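Local atomic coordinates of prophage lambdalm01, antigen B (Listeria monocytogenes, PDB entry 4ACV), a protein that probably acts as a phage tail terminator, forming an oligomeric ring that caps the tail tube once it has reached its length. Residues L10-T15 / F85-G90. Sequence-based numbering, arbitrary orientation.
Sequences LEAVRT and FILPEG
Val13 and Phe85 have the nearest CA atoms across the contact, 6.0 Å apart, where loop 85-90, extended from Phe85 to Glu89, runs past one flank of helix segment 10-15. Val13 plants CG2 over the middle of the Phe85 ring, 3.8 Å from the centroid and only 6° off the ring normal, a CH-pi contact in which the methyl lies almost equally far from all six ring carbons. With CG1 anti to its own N (chi1 -178°), Val13 keeps CG2 beside that N and turned to the ring. Ala12 points its CB into the loop, meeting Phe85 CD2 obliquely at 3.7 Å, Leu87 CD2 at 3.8 Å and the carbonyl oxygen of Ile86 at 3.5 Å. The small methyl thus sits among three consecutive residues, and the join is mainly apolar side-chain packing. On the helix itself, Thr15 OG1 bonds back to Glu11 O at 3.0 Å, from the face of that carbonyl opposite to Thr15 N. Val13 also touches Ile40 of strand 37-48, and Phe85 rests on Leu93 and Val119, whereas Ile86 is exposed. Helix 6-19 and the connection from helix 71-82 to strand 92-99 therefore pack together on the antiparallel sheet of this putative tail-terminator fold.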
loop_
_atom_site.group_PDB
_atom_site.type_symbol
_atom_site.label_atom_id
_atom_site.label_comp_id
_atom_site.label_asym_id
_atom_site.label_seq_id
_atom_site.Cartn_x
_atom_site.Cartn_y
_atom_site.Cartn_z
ATOM N N LEU B 10 -23.045 -0.063 14.765
ATOM C CA LEU B 10 -23.462 1.275 14.355
ATOM C C LEU B 10 -24.652 1.775 15.177
ATOM O O LEU B 10 -24.597 2.851 15.786
ATOM C CB LEU B 10 -23.815 1.316 12.868
ATOM C CG LEU B 10 -22.636 1.316 11.889
ATOM C CD1 LEU B 10 -23.123 1.409 10.445
ATOM C CD2 LEU B 10 -21.650 2.434 12.192
ATOM N N GLU B 11 -25.724 0.989 15.193
ATOM C CA GLU B 11 -26.916 1.360 15.936
ATOM C C GLU B 11 -26.662 1.553 17.427
ATOM O O GLU B 11 -27.188 2.489 18.032
ATOM C CB GLU B 11 -28.044 0.351 15.711
ATOM C CG GLU B 11 -28.972 0.740 14.573
ATOM C CD GLU B 11 -29.503 2.166 14.707
ATOM O OE1 GLU B 11 -29.514 2.716 15.836
ATOM O OE2 GLU B 11 -29.909 2.743 13.676
ATOM N N ALA B 12 -25.871 0.665 18.020
ATOM C CA ALA B 12 -25.584 0.758 19.447
ATOM C C ALA B 12 -24.966 2.122 19.761
ATOM O O ALA B 12 -25.359 2.778 20.708
ATOM C CB ALA B 12 -24.657 -0.391 19.909
ATOM N N VAL B 13 -24.015 2.545 18.932
ATOM C CA VAL B 13 -23.314 3.809 19.121
ATOM C C VAL B 13 -24.215 5.019 18.854
ATOM O O VAL B 13 -24.237 5.963 19.640
ATOM C CB VAL B 13 -22.044 3.885 18.233
ATOM C CG1 VAL B 13 -21.284 5.203 18.461
ATOM C CG2 VAL B 13 -21.154 2.693 18.501
ATOM N N ARG B 14 -24.953 4.987 17.752
ATOM C CA ARG B 14 -25.868 6.070 17.416
ATOM C C ARG B 14 -26.898 6.267 18.536
ATOM O O ARG B 14 -27.186 7.387 18.953
ATOM C CB ARG B 14 -26.556 5.896 16.185
ATOM C CG ARG B 14 -28.187 6.493 15.664
ATOM C CD ARG B 14 -28.766 6.299 14.283
ATOM N NE ARG B 14 -29.206 7.573 13.737
ATOM C CZ ARG B 14 -30.454 8.022 13.812
ATOM N NH1 ARG B 14 -31.394 7.282 14.387
ATOM N NH2 ARG B 14 -30.760 9.209 13.300
ATOM N N THR B 15 -27.438 5.161 19.026
ATOM C CA THR B 15 -28.489 5.196 20.028
ATOM C C THR B 15 -27.994 5.802 21.328
ATOM O O THR B 15 -28.713 6.537 21.995
ATOM C CB THR B 15 -29.070 3.787 20.275
ATOM O OG1 THR B 15 -29.796 3.373 19.114
ATOM C CG2 THR B 15 -30.006 3.781 21.481
ATOM N N PHE B 85 -21.203 1.724 25.217
ATOM C CA PHE B 85 -22.561 1.664 24.699
ATOM C C PHE B 85 -23.068 0.249 24.940
ATOM O O PHE B 85 -22.283 -0.695 24.918
ATOM C CB PHE B 85 -22.577 2.010 23.205
ATOM C CG PHE B 85 -21.402 1.455 22.436
ATOM C CD1 PHE B 85 -20.206 2.170 22.347
ATOM C CD2 PHE B 85 -21.486 0.221 21.801
ATOM C CE1 PHE B 85 -19.122 1.670 21.632
ATOM C CE2 PHE B 85 -20.400 -0.291 21.091
ATOM C CZ PHE B 85 -19.217 0.434 21.005
ATOM N N ILE B 86 -24.365 0.100 25.202
ATOM C CA ILE B 86 -24.928 -1.216 25.505
ATOM C C ILE B 86 -25.056 -2.082 24.250
ATOM O O ILE B 86 -25.335 -1.579 23.160
ATOM C CB ILE B 86 -26.294 -1.131 26.238
ATOM C CG1 ILE B 86 -27.282 -0.257 25.459
ATOM C CG2 ILE B 86 -26.115 -0.602 27.663
ATOM C CD1 ILE B 86 -27.956 -0.943 24.284
ATOM N N LEU B 87 -24.843 -3.381 24.424
ATOM C CA LEU B 87 -24.950 -4.354 23.341
ATOM C C LEU B 87 -25.944 -5.444 23.724
ATOM O O LEU B 87 -26.266 -5.606 24.901
ATOM C CB LEU B 87 -23.582 -4.990 23.064
ATOM C CG LEU B 87 -22.505 -4.053 22.525
ATOM C CD1 LEU B 87 -21.132 -4.732 22.529
ATOM C CD2 LEU B 87 -22.877 -3.554 21.129
ATOM N N PRO B 88 -26.431 -6.199 22.731
ATOM C CA PRO B 88 -27.369 -7.301 22.984
ATOM C C PRO B 88 -26.791 -8.323 23.953
ATOM O O PRO B 88 -25.574 -8.514 23.999
ATOM C CB PRO B 88 -27.538 -7.938 21.599
ATOM C CG PRO B 88 -27.227 -6.836 20.639
ATOM C CD PRO B 88 -26.158 -6.026 21.294
ATOM N N GLU B 89 -27.665 -8.970 24.715
ATOM C CA GLU B 89 -27.257 -10.020 25.638
ATOM C C GLU B 89 -26.265 -10.968 24.967
ATOM O O GLU B 89 -26.428 -11.337 23.800
ATOM C CB GLU B 89 -28.478 -10.802 26.130
ATOM C CG GLU B 89 -29.594 -9.941 26.693
ATOM C CD GLU B 89 -29.245 -9.317 28.040
ATOM O OE1 GLU B 89 -28.354 -9.855 28.736
ATOM O OE2 GLU B 89 -29.860 -8.286 28.402
ATOM N N GLY B 90 -25.236 -11.358 25.709
ATOM C CA GLY B 90 -24.229 -12.258 25.178
ATOM C C GLY B 90 -22.974 -11.568 24.670
ATOM O O GLY B 90 -21.925 -12.200 24.571
#